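Local coordinates for Lin1909 protein (Listeria innocua, PDB 3FIJ), which probably hydrolyses gamma-glutamyl-gamma-aminobutyrate as a class I glutamine amidotransferase-like enzyme, and binds a manganese ion, at residues A[65-70]-A[99-104]; A[57-62]-A[105-110]; A[138-143]-A[195-200]; A[131-136]-A[179-184]. All coordinates share one frame; numbering follows the deposited sequence.

How the contacts relate
Contact 1 is nested within the loop that contact 2 closes, and both lie on the same side of the chain's centre. Contact 1 is the fully buried one, an apolar seam between strand 64-67 and helix 91-106. Contact 2 uses the end of that helix, is only partly buried, and adds to a little apolar packing a lysine bonded to two backbone carbonyls. The two touch through Leu100 and Ile59. Contacts 3 and 4 lie near the manganese, with centres about 10 Å apart, and their segments alternate along the chain. Contact 3 is dominated by an aspartate and a metal-binding histidine, contact 4 by aromatic edges and a hydrogen bond from a glutamine side-chain amide. They meet where Phe181 packs against His143 and Met199.

Contact 1 of 4, residues A[65-70]-A[99-104]; sequences LLLTGG and ALVRAA
Two leucines rise from strand 65-67 on the side that faces helix 99-104; one fills a hollow on the helix surface and the other abuts a valine methyl. The strand and helix segments run nearly antiparallel, at 151°, with their axes 10.1 Å apart at closest. Leu65 buries the more surface. With CG anti to the backbone N (chi1 172°), its CD2 methyl drops into a shallow hollow walled by Leu100, Val101 and Ala104. There Leu65 CD2 meets Ala104 CB at 3.8 Å, and the small alanine side chain lets the methyl come close to the helix backbone. The same Leu65 CD2 lies 4.0 Å from Leu100 O and 4.1 Å from Val101 CA, so it rests on main chain as well as on side chain. Leu100 O is already taken up by the helical bond from Ala104 N, at 2.8 Å. The other branch, Leu65 CD1, reaches Leu100 CD1 at 4.2 Å, where the two side chains cross at about a right angle.

Leu67, two residues along, takes the other main rotamer (chi1 -73°, CG beside the backbone N). Leu67 CD1 abuts the Val101 CG1 methyl at 3.7 Å, again with the side chains crossed. Leu66, between them, turns to the opposite side of the strand and packs on Ile7 and Ile9. Leu120 and Ala124 of helix 116-124 also touch Val101. Strands 64-67 and 111-114 are parallel neighbours in the sheet, and helix 91-106 links them: this is the helix-on-sheet packing of a beta-alpha-beta crossover in a class I glutamine amidotransferase-like alpha/beta fold.

Contact 2 of 4, residues A[57-62]-A[105-110]; sequences QAISLV and LDAGKP
A Schellman motif ends helix 91-106 here: Gly108, at positive phi, breaks the helical path and turns the chain so that Lys109 extends across to the end of helix 55-60. Within that turn Gly108 N is bonded to Leu105 O at 2.9 Å, and Lys109 N probably bonds back to Ala104 O.

The polar part of the contact is the work of one side chain. Lys109 is stretched out beyond CG, with CG anti to its carbonyl carbon (chi1 -64°), and this full extension carries NZ to two backbone carbonyls that follow closely in the sequence. Ile59 O, in the last turn of its helix, also accepts Val62 N at 3.2 Å, so two donors share it. Lys109 NZ sits at the C-terminal end of helix 55-60, where the helix dipole and the carbonyls would be expected to favour a positive charge. Nearby, Ser60 OG closes back on Gln57 O at 2.5 Å, a bond inside the same segment.

The apolar part lies alongside the lysine. Ile59 and Lys109 run beside each other head to tail, Ile59 CG2 meeting Lys109 CD at 3.8 Å, while Ala107 CB touches the same Ile59 CG2 methyl at 4.1 Å. Ile59 also packs with Leu100 and Ala103 of helix 91-106, and Val62 lies on Ile45 of strand 43-47.

The two lysine bonds differ in shape. Lys109 NZ approaches Ile59 O at 2.7 Å from above the carbonyl plane. By contrast, Lys109 NZ meets Val62 O at 2.8 Å almost straight along the C=O axis, at 177°.

Contact 3 of 4, residues A[138-143]-A[195-200]; sequences TKALQH and TADGMI. With MN (manganese (II) ion), chain I.
The His143 imidazole and the Asp197 carboxylate meet tip to tip and almost coplanar, their planes 10° apart. At one edge of the ring, His143 ND1 binds manganese at 2.2 Å. At another, His143 NE2 donates to Asp197 OD2 at 3.1 Å, in the ring plane and on the syn lone pair. Thr195 OG1 also lies at the edge, near CE1, while Phe181 meets the ring in an edge-to-face contact.

Each oxygen of the carboxylate is gripped twice. Leu141 N reaches Asp197 OD2 at 2.8 Å from above its plane. Asp197 OD1 takes a very short bond from Thr195 OG1 (2.4 Å) on its syn lone pair, and Met199 N closes an Asx turn on it at 3.2 Å. Asp197 is thus a second-shell residue that fixes the rotation of a metal ligand, and its charge would be expected to strengthen His143 as a donor to the metal. Leu141 CD1 covers the turn, 4.2 Å from Ala196 CB.

His154, Ser176, His178, Glu201 and a water complete the manganese site. Segment 195-200 is the hairpin turn joining antiparallel strands 189-195 and 200-205; segment 138-143 belongs to the loop leading to strand 154-158, where Gln142 NE2 is hydrogen-bonded to Gln84 O of a neighbouring subunit.

Contact 4 of 4, residues A[131-136]-A[179-184]; sequences QDISQV and HQFIKK
His179, Phe181 and Ile133 give up the most surface here, where strand 181-182 pairs antiparallel with strand 129-130, just before segment 131-136. The Phe181 ring, set by a chi1 of -49°, turns its edge to Ile133, with Ile133 CG1 3.3 Å from Phe181 CE1. The Ile133 CD1 methyl continues over the backbone of His179, 3.7 Å from its CA, so the isoleucine is wedged between both partners.

The imidazole of His179 crosses the Asp132 carboxylate at about a right angle, their planes 48° apart, with the carboxylate at the ring's edge. Gln180 CG sits over one face, toward the rim, 3.5 Å above the His179 ring plane. Two polar contacts reach backbone oxygens: Gln180 NE2 donates to Gln131 O at 2.8 Å from above the carbonyl plane, and Asp132 CA makes a CH...O contact with His179 O at 3.2 Å.

Asp132 OD2 receives Ser134 N at 3.1 Å, an Asx turn, and Ser134 OG as well. Phe181, packed on Ile133, also meets the ring of the metal ligand His178 edge-to-face. With OD2 committed within its own segment, the Asp132 carboxylate stays fixed beside His179 and might raise its affinity for a proton.

Contact 1 of 4, residues A[65-70]-A[99-104]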
loop_
_atom_site.group_PDB
_atom_site.type_symbol
_atom_site.label_atom_id
_atom_site.label_comp_id
_atom_site.label_asym_id
_atom_site.label_seq_id
_atom_site.Cartn_x
_atom_site.Cartn_y
_atom_site.Cartn_z
ATOM N N LEU A 65 21.631 20.992 26.555
ATOM C CA LEU A 65 21.294 19.673 26.008
ATOM C C LEU A 65 19.786 19.380 25.956
ATOM O O LEU A 65 19.099 19.418 26.979
ATOM C CB LEU A 65 21.991 18.591 26.840
ATOM C CG LEU A 65 21.632 17.127 26.569
ATOM C CD1 LEU A 65 22.079 16.731 25.162
ATOM C CD2 LEU A 65 22.292 16.251 27.620
ATOM N N LEU A 66 19.282 19.081 24.761
ATOM C CA LEU A 66 17.868 18.764 24.575
ATOM C C LEU A 66 17.695 17.288 24.170
ATOM O O LEU A 66 18.112 16.878 23.081
ATOM C CB LEU A 66 17.265 19.674 23.496
ATOM C CG LEU A 66 15.801 19.408 23.100
ATOM C CD1 LEU A 66 14.884 19.585 24.307
ATOM C CD2 LEU A 66 15.387 20.366 21.990
ATOM N N LEU A 67 17.093 16.492 25.049
ATOM C CA LEU A 67 16.865 15.075 24.766
ATOM C C LEU A 67 15.483 14.898 24.151
ATOM O O LEU A 67 14.474 15.339 24.714
ATOM C CB LEU A 67 16.990 14.249 26.048
ATOM C CG LEU A 67 18.426 14.088 26.555
ATOM C CD1 LEU A 67 18.449 13.501 27.957
ATOM C CD2 LEU A 67 19.180 13.180 25.590
ATOM N N THR A 68 15.445 14.244 22.995
ATOM C CA THR A 68 14.211 14.040 22.256
ATOM C C THR A 68 13.517 12.704 22.462
ATOM O O THR A 68 14.024 11.804 23.139
ATOM C CB THR A 68 14.454 14.200 20.748
ATOM O OG1 THR A 68 15.340 13.166 20.300
ATOM C CG2 THR A 68 15.082 15.563 20.444
ATOM N N GLY A 69 12.342 12.594 21.846
ATOM C CA GLY A 69 11.552 11.387 21.932
ATOM C C GLY A 69 12.206 10.288 21.127
ATOM O O GLY A 69 13.305 10.454 20.594
ATOM N N GLY A 70 11.529 9.155 21.038
ATOM C CA GLY A 70 12.069 8.040 20.299
ATOM C C GLY A 70 11.591 6.723 20.872
ATOM O O GLY A 70 10.520 6.635 21.472
ATOM N N ALA A 99 25.655 8.763 28.591
ATOM C CA ALA A 99 26.956 9.428 28.637
ATOM C C ALA A 99 26.810 10.938 28.468
ATOM O O ALA A 99 27.566 11.709 29.061
ATOM C CB ALA A 99 27.876 8.858 27.551
ATOM N N LEU A 100 25.841 11.359 27.657
ATOM C CA LEU A 100 25.608 12.785 27.437
ATOM C C LEU A 100 25.101 13.503 28.684
ATOM O O LEU A 100 25.638 14.551 29.043
ATOM C CB LEU A 100 24.608 13.030 26.289
ATOM C CG LEU A 100 25.015 12.843 24.820
ATOM C CD1 LEU A 100 23.814 13.143 23.923
ATOM C CD2 LEU A 100 26.158 13.758 24.462
ATOM N N VAL A 101 24.077 12.963 29.348
ATOM C CA VAL A 101 23.558 13.640 30.541
ATOM C C VAL A 101 24.615 13.715 31.639
ATOM O O VAL A 101 24.732 14.734 32.323
ATOM C CB VAL A 101 22.256 12.979 31.113
ATOM C CG1 VAL A 101 21.366 12.493 29.976
ATOM C CG2 VAL A 101 22.586 11.881 32.076
ATOM N N ARG A 102 25.398 12.653 31.800
ATOM C CA ARG A 102 26.455 12.650 32.808
ATOM C C ARG A 102 27.495 13.727 32.497
ATOM O O ARG A 102 27.907 14.480 33.383
ATOM C CB ARG A 102 27.105 11.261 32.888
ATOM C CG ARG A 102 26.163 10.240 33.514
ATOM C CD ARG A 102 26.645 8.791 33.445
ATOM N NE ARG A 102 25.667 7.911 34.086
ATOM C CZ ARG A 102 25.761 6.587 34.146
ATOM N NH1 ARG A 102 26.802 5.964 33.603
ATOM N NH2 ARG A 102 24.802 5.889 34.744
ATOM N N ALA A 103 27.905 13.813 31.234
ATOM C CA ALA A 103 28.874 14.822 30.829
ATOM C C ALA A 103 28.267 16.218 30.970
ATOM O O ALA A 103 28.964 17.165 31.324
ATOM C CB ALA A 103 29.320 14.581 29.383
ATOM N N ALA A 104 26.968 16.335 30.689
ATOM C CA ALA A 104 26.251 17.609 30.788
ATOM C C ALA A 104 26.113 18.023 32.251
ATOM O O ALA A 104 26.228 19.196 32.597
ATOM C CB ALA A 104 24.867 17.483 30.149
#

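Contact 2 of 4, residues A[57-62]-A[105-110]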
loop_
_atom_site.group_PDB
_atom_site.type_symbol
_atom_site.label_atom_id
_atom_site.label_comp_id
_atom_site.label_asym_id
_atom_site.label_seq_id
_atom_site.Cartn_x
_atom_site.Cartn_y
_atom_site.Cartn_z
ATOM N N GLN A 57 33.174 15.373 24.642
ATOM C CA GLN A 57 33.536 16.258 23.538
ATOM C C GLN A 57 32.259 16.842 22.934
ATOM O O GLN A 57 32.238 17.972 22.446
ATOM C CB GLN A 57 34.314 15.512 22.446
ATOM C CG GLN A 57 34.724 16.429 21.297
ATOM C CD GLN A 57 35.448 15.715 20.164
ATOM O OE1 GLN A 57 35.937 16.354 19.233
ATOM N NE2 GLN A 57 35.511 14.394 20.233
ATOM N N ALA A 58 31.191 16.058 22.965
ATOM C CA ALA A 58 29.920 16.505 22.425
ATOM C C ALA A 58 29.382 17.683 23.244
ATOM O O ALA A 58 29.023 18.715 22.680
ATOM C CB ALA A 58 28.921 15.354 22.422
ATOM N N ILE A 59 29.329 17.527 24.568
ATOM C CA ILE A 59 28.833 18.588 25.444
ATOM C C ILE A 59 29.751 19.807 25.440
ATOM O O ILE A 59 29.306 20.929 25.652
ATOM C CB ILE A 59 28.651 18.072 26.907
ATOM C CG1 ILE A 59 27.375 17.236 27.005
ATOM C CG2 ILE A 59 28.536 19.228 27.885
ATOM C CD1 ILE A 59 27.440 15.954 26.240
ATOM N N SER A 60 31.033 19.600 25.176
ATOM C CA SER A 60 31.948 20.727 25.159
ATOM C C SER A 60 31.553 21.788 24.135
ATOM O O SER A 60 31.739 22.977 24.384
ATOM C CB SER A 60 33.395 20.269 24.899
ATOM O OG SER A 60 33.582 19.805 23.573
ATOM N N LEU A 61 30.995 21.399 22.990
ATOM C CA LEU A 61 30.643 22.440 22.033
ATOM C C LEU A 61 29.218 22.972 22.070
ATOM O O LEU A 61 28.837 23.770 21.221
ATOM C CB LEU A 61 31.031 22.044 20.595
ATOM C CG LEU A 61 30.635 20.742 19.908
ATOM C CD1 LEU A 61 31.668 19.678 20.170
ATOM C CD2 LEU A 61 29.260 20.338 20.377
ATOM N N VAL A 62 28.433 22.560 23.058
ATOM C CA VAL A 62 27.069 23.071 23.175
ATOM C C VAL A 62 26.918 23.768 24.523
ATOM O O VAL A 62 27.712 23.538 25.439
ATOM C CB VAL A 62 25.998 21.942 23.082
ATOM C CG1 VAL A 62 26.332 20.996 21.938
ATOM C CG2 VAL A 62 25.893 21.193 24.407
ATOM N N LEU A 105 25.845 17.048 33.106
ATOM C CA LEU A 105 25.723 17.310 34.528
ATOM C C LEU A 105 27.083 17.766 35.044
ATOM O O LEU A 105 27.184 18.758 35.767
ATOM C CB LEU A 105 25.266 16.040 35.259
ATOM C CG LEU A 105 23.764 15.769 35.136
ATOM C CD1 LEU A 105 23.432 14.389 35.677
ATOM C CD2 LEU A 105 22.999 16.851 35.893
ATOM N N ASP A 106 28.132 17.050 34.642
ATOM C CA ASP A 106 29.479 17.389 35.078
ATOM C C ASP A 106 29.875 18.816 34.680
ATOM O O ASP A 106 30.717 19.444 35.330
ATOM C CB ASP A 106 30.493 16.393 34.503
ATOM C CG ASP A 106 31.895 16.608 35.059
ATOM O OD1 ASP A 106 32.838 15.923 34.597
ATOM O OD2 ASP A 106 32.055 17.462 35.965
ATOM N N ALA A 107 29.266 19.325 33.614
ATOM C CA ALA A 107 29.564 20.671 33.138
ATOM C C ALA A 107 28.577 21.703 33.674
ATOM O O ALA A 107 28.734 22.901 33.438
ATOM C CB ALA A 107 29.564 20.690 31.615
ATOM N N GLY A 108 27.557 21.229 34.390
ATOM C CA GLY A 108 26.559 22.120 34.956
ATOM C C GLY A 108 25.681 22.822 33.934
ATOM O O GLY A 108 24.986 23.786 34.258
ATOM N N LYS A 109 25.704 22.339 32.697
ATOM C CA LYS A 109 24.899 22.929 31.638
ATOM C C LYS A 109 23.468 22.433 31.744
ATOM O O LYS A 109 23.227 21.293 32.121
ATOM C CB LYS A 109 25.498 22.588 30.271
ATOM C CG LYS A 109 26.880 23.182 30.081
ATOM C CD LYS A 109 27.488 22.823 28.740
ATOM C CE LYS A 109 28.890 23.418 28.617
ATOM N NZ LYS A 109 29.597 22.920 27.413
ATOM N N PRO A 110 22.495 23.292 31.406
ATOM C CA PRO A 110 21.069 22.956 31.465
ATOM C C PRO A 110 20.646 21.802 30.553
ATOM O O PRO A 110 21.162 21.644 29.448
ATOM C CB PRO A 110 20.401 24.270 31.100
ATOM C CG PRO A 110 21.362 24.848 30.097
ATOM C CD PRO A 110 22.698 24.604 30.764
#

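Contact 3 of 4, residues A[138-143]-A[195-200]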
loop_
_atom_site.group_PDB
_atom_site.type_symbol
_atom_site.label_atom_id
_atom_site.label_comp_id
_atom_site.label_asym_id
_atom_site.label_seq_id
_atom_site.Cartn_x
_atom_site.Cartn_y
_atom_site.Cartn_z
ATOM N N THR A 138 -2.855 0.054 38.502
ATOM C CA THR A 138 -4.182 0.642 38.369
ATOM C C THR A 138 -4.449 1.124 36.944
ATOM O O THR A 138 -3.535 1.567 36.250
ATOM C CB THR A 138 -4.336 1.811 39.339
ATOM O OG1 THR A 138 -5.666 2.341 39.246
ATOM C CG2 THR A 138 -3.313 2.896 39.010
ATOM N N LYS A 139 -5.705 1.032 36.510
ATOM C CA LYS A 139 -6.088 1.447 35.161
ATOM C C LYS A 139 -5.608 2.872 34.883
ATOM O O LYS A 139 -5.954 3.816 35.597
ATOM C CB LYS A 139 -7.610 1.378 34.989
ATOM C CG LYS A 139 -8.103 1.297 33.537
ATOM C CD LYS A 139 -7.629 0.010 32.858
ATOM C CE LYS A 139 -8.536 -0.406 31.698
ATOM N NZ LYS A 139 -8.637 0.608 30.610
ATOM N N ALA A 140 -4.794 3.019 33.847
ATOM C CA ALA A 140 -4.283 4.326 33.497
ATOM C C ALA A 140 -5.129 4.944 32.399
ATOM O O ALA A 140 -5.869 4.247 31.701
ATOM C CB ALA A 140 -2.839 4.216 33.046
ATOM N N LEU A 141 -5.031 6.262 32.272
ATOM C CA LEU A 141 -5.747 6.980 31.232
ATOM C C LEU A 141 -5.030 6.708 29.917
ATOM O O LEU A 141 -3.996 6.054 29.899
ATOM C CB LEU A 141 -5.722 8.478 31.517
ATOM C CG LEU A 141 -6.502 8.908 32.756
ATOM C CD1 LEU A 141 -6.212 10.372 33.049
ATOM C CD2 LEU A 141 -7.996 8.658 32.521
ATOM N N GLN A 142 -5.573 7.203 28.813
ATOM C CA GLN A 142 -4.917 6.989 27.534
ATOM C C GLN A 142 -3.686 7.872 27.461
ATOM O O GLN A 142 -3.761 9.076 27.735
ATOM C CB GLN A 142 -5.833 7.349 26.365
ATOM C CG GLN A 142 -5.240 6.928 25.025
ATOM C CD GLN A 142 -6.149 7.219 23.857
ATOM O OE1 GLN A 142 -6.250 8.363 23.402
ATOM N NE2 GLN A 142 -6.825 6.190 23.367
ATOM N N HIS A 143 -2.552 7.282 27.097
ATOM C CA HIS A 143 -1.329 8.063 26.978
ATOM C C HIS A 143 -0.768 8.037 25.563
ATOM O O HIS A 143 0.239 8.681 25.271
ATOM C CB HIS A 143 -0.307 7.604 28.021
ATOM C CG HIS A 143 -0.591 8.144 29.390
ATOM N ND1 HIS A 143 -0.126 9.370 29.817
ATOM C CD2 HIS A 143 -1.380 7.673 30.387
ATOM C CE1 HIS A 143 -0.614 9.633 31.017
ATOM N NE2 HIS A 143 -1.379 8.619 31.383
ATOM N N THR A 195 -0.989 13.109 35.769
ATOM C CA THR A 195 -2.324 13.106 35.177
ATOM C C THR A 195 -3.216 12.493 36.260
ATOM O O THR A 195 -2.719 11.810 37.163
ATOM C CB THR A 195 -2.409 12.228 33.915
ATOM O OG1 THR A 195 -1.508 11.127 34.052
ATOM C CG2 THR A 195 -2.089 13.042 32.656
ATOM N N ALA A 196 -4.522 12.722 36.156
ATOM C CA ALA A 196 -5.486 12.230 37.144
ATOM C C ALA A 196 -5.328 10.766 37.554
ATOM O O ALA A 196 -5.885 10.341 38.577
ATOM C CB ALA A 196 -6.911 12.481 36.647
ATOM N N ASP A 197 -4.586 9.995 36.764
ATOM C CA ASP A 197 -4.376 8.590 37.081
ATOM C C ASP A 197 -3.100 8.388 37.896
ATOM O O ASP A 197 -2.701 7.258 38.174
ATOM C CB ASP A 197 -4.325 7.758 35.797
ATOM C CG ASP A 197 -3.259 8.239 34.825
ATOM O OD1 ASP A 197 -2.593 9.255 35.121
ATOM O OD2 ASP A 197 -3.089 7.597 33.763
ATOM N N GLY A 198 -2.469 9.492 38.279
ATOM C CA GLY A 198 -1.249 9.419 39.067
ATOM C C GLY A 198 0.064 9.230 38.312
ATOM O O GLY A 198 1.136 9.317 38.917
HETATM N N MSE A 199 0.013 8.970 37.009
HETATM C CA MSE A 199 1.249 8.778 36.258
HETATM C C MSE A 199 2.115 10.048 36.210
HETATM O O MSE A 199 1.610 11.168 36.201
HETATM C CB MSE A 199 0.927 8.273 34.850
HETATM C CG MSE A 199 0.269 6.902 34.834
HETATM SE SE MSE A 199 1.415 5.469 35.568
HETATM C CE MSE A 199 0.720 5.425 37.367
ATOM N N ILE A 200 3.428 9.856 36.189
ATOM C CA ILE A 200 4.387 10.955 36.179
ATOM C C ILE A 200 4.545 11.631 34.822
ATOM O O ILE A 200 4.945 10.997 33.842
ATOM C CB ILE A 200 5.763 10.449 36.660
ATOM C CG1 ILE A 200 5.657 10.042 38.128
ATOM C CG2 ILE A 200 6.820 11.527 36.465
ATOM C CD1 ILE A 200 6.781 9.146 38.603
HETATM MN MN MN I . 0.948 11.067 29.025
HETATM O O HOH W 1 2.080 12.764 28.040
#

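Contact 4 of 4, residues A[131-136]-A[179-184]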
loop_
_atom_site.group_PDB
_atom_site.type_symbol
_atom_site.label_atom_id
_atom_site.label_comp_id
_atom_site.label_asym_id
_atom_site.label_seq_id
_atom_site.Cartn_x
_atom_site.Cartn_y
_atom_site.Cartn_z
ATOM N N GLN A 131 7.313 -1.120 31.618
ATOM C CA GLN A 131 7.542 -1.434 30.212
ATOM C C GLN A 131 6.338 -1.199 29.294
ATOM O O GLN A 131 6.512 -0.990 28.091
ATOM C CB GLN A 131 8.035 -2.875 30.081
ATOM C CG GLN A 131 9.466 -3.046 30.540
ATOM C CD GLN A 131 10.024 -4.420 30.245
ATOM O OE1 GLN A 131 9.715 -5.027 29.211
ATOM N NE2 GLN A 131 10.873 -4.914 31.141
ATOM N N ASP A 132 5.127 -1.229 29.857
ATOM C CA ASP A 132 3.907 -0.998 29.078
ATOM C C ASP A 132 2.772 -0.522 29.981
ATOM O O ASP A 132 2.754 -0.826 31.181
ATOM C CB ASP A 132 3.476 -2.274 28.340
ATOM C CG ASP A 132 2.236 -2.066 27.473
ATOM O OD1 ASP A 132 2.252 -1.169 26.603
ATOM O OD2 ASP A 132 1.242 -2.803 27.652
ATOM N N ILE A 133 1.832 0.219 29.393
ATOM C CA ILE A 133 0.684 0.759 30.116
ATOM C C ILE A 133 -0.100 -0.384 30.752
ATOM O O ILE A 133 -0.670 -0.231 31.829
ATOM C CB ILE A 133 -0.259 1.571 29.165
ATOM C CG1 ILE A 133 0.540 2.674 28.453
ATOM C CG2 ILE A 133 -1.391 2.231 29.955
ATOM C CD1 ILE A 133 -0.290 3.539 27.460
ATOM N N SER A 134 -0.103 -1.539 30.093
ATOM C CA SER A 134 -0.826 -2.701 30.608
ATOM C C SER A 134 -0.265 -3.234 31.935
ATOM O O SER A 134 -0.916 -4.043 32.612
ATOM C CB SER A 134 -0.801 -3.844 29.589
ATOM O OG SER A 134 0.404 -4.584 29.692
ATOM N N GLN A 135 0.931 -2.785 32.310
ATOM C CA GLN A 135 1.572 -3.265 33.531
ATOM C C GLN A 135 1.372 -2.422 34.792
ATOM O O GLN A 135 1.765 -2.841 35.888
ATOM C CB GLN A 135 3.066 -3.458 33.262
ATOM C CG GLN A 135 3.366 -4.588 32.272
ATOM C CD GLN A 135 4.757 -4.486 31.665
ATOM O OE1 GLN A 135 5.658 -3.874 32.241
ATOM N NE2 GLN A 135 4.937 -5.093 30.503
ATOM N N VAL A 136 0.767 -1.246 34.658
ATOM C CA VAL A 136 0.554 -0.412 35.834
ATOM C C VAL A 136 -0.561 -1.046 36.653
ATOM O O VAL A 136 -1.587 -1.455 36.111
ATOM C CB VAL A 136 0.194 1.050 35.456
ATOM C CG1 VAL A 136 1.337 1.670 34.657
ATOM C CG2 VAL A 136 -1.084 1.087 34.644
ATOM N N HIS A 179 3.865 4.809 25.764
ATOM C CA HIS A 179 3.252 3.622 26.330
ATOM C C HIS A 179 4.076 3.126 27.519
ATOM O O HIS A 179 3.760 2.093 28.114
ATOM C CB HIS A 179 3.078 2.517 25.271
ATOM C CG HIS A 179 4.293 1.667 25.066
ATOM N ND1 HIS A 179 5.431 2.126 24.444
ATOM C CD2 HIS A 179 4.551 0.386 25.427
ATOM C CE1 HIS A 179 6.341 1.168 24.429
ATOM N NE2 HIS A 179 5.832 0.104 25.021
ATOM N N GLN A 180 5.125 3.869 27.873
ATOM C CA GLN A 180 5.952 3.506 29.025
ATOM C C GLN A 180 5.901 4.645 30.041
ATOM O O GLN A 180 5.596 5.787 29.681
ATOM C CB GLN A 180 7.405 3.252 28.611
ATOM C CG GLN A 180 7.603 2.124 27.611
ATOM C CD GLN A 180 8.986 1.504 27.712
ATOM O OE1 GLN A 180 9.980 2.210 27.866
ATOM N NE2 GLN A 180 9.056 0.181 27.618
ATOM N N PHE A 181 6.179 4.335 31.305
ATOM C CA PHE A 181 6.158 5.349 32.364
ATOM C C PHE A 181 7.269 5.166 33.386
ATOM O O PHE A 181 7.828 4.079 33.537
ATOM C CB PHE A 181 4.857 5.303 33.165
ATOM C CG PHE A 181 3.617 5.282 32.341
ATOM C CD1 PHE A 181 3.202 4.114 31.721
ATOM C CD2 PHE A 181 2.845 6.429 32.207
ATOM C CE1 PHE A 181 2.028 4.078 30.982
ATOM C CE2 PHE A 181 1.666 6.413 31.469
ATOM C CZ PHE A 181 1.253 5.236 30.852
ATOM N N ILE A 182 7.572 6.236 34.109
ATOM C CA ILE A 182 8.555 6.146 35.169
ATOM C C ILE A 182 7.887 5.296 36.253
ATOM O O ILE A 182 6.737 5.548 36.635
ATOM C CB ILE A 182 8.881 7.533 35.776
ATOM C CG1 ILE A 182 9.708 8.361 34.788
ATOM C CG2 ILE A 182 9.612 7.354 37.120
ATOM C CD1 ILE A 182 10.310 9.639 35.385
ATOM N N LYS A 183 8.590 4.278 36.730
ATOM C CA LYS A 183 8.055 3.422 37.786
ATOM C C LYS A 183 8.700 3.955 39.049
ATOM O O LYS A 183 8.088 4.707 39.805
ATOM C CB LYS A 183 8.446 1.955 37.548
ATOM C CG LYS A 183 7.752 0.953 38.483
ATOM C CD LYS A 183 7.809 -0.487 37.945
ATOM C CE LYS A 183 9.235 -1.044 37.944
ATOM N NZ LYS A 183 9.401 -2.265 37.090
ATOM N N LYS A 184 9.953 3.577 39.262
ATOM C CA LYS A 184 10.695 4.052 40.414
ATOM C C LYS A 184 11.495 5.286 39.981
ATOM O O LYS A 184 12.331 5.219 39.083
ATOM C CB LYS A 184 11.633 2.954 40.929
ATOM C CG LYS A 184 12.397 3.321 42.195
ATOM C CD LYS A 184 11.438 3.700 43.324
ATOM C CE LYS A 184 12.181 4.049 44.612
ATOM N NZ LYS A 184 11.240 4.501 45.677
#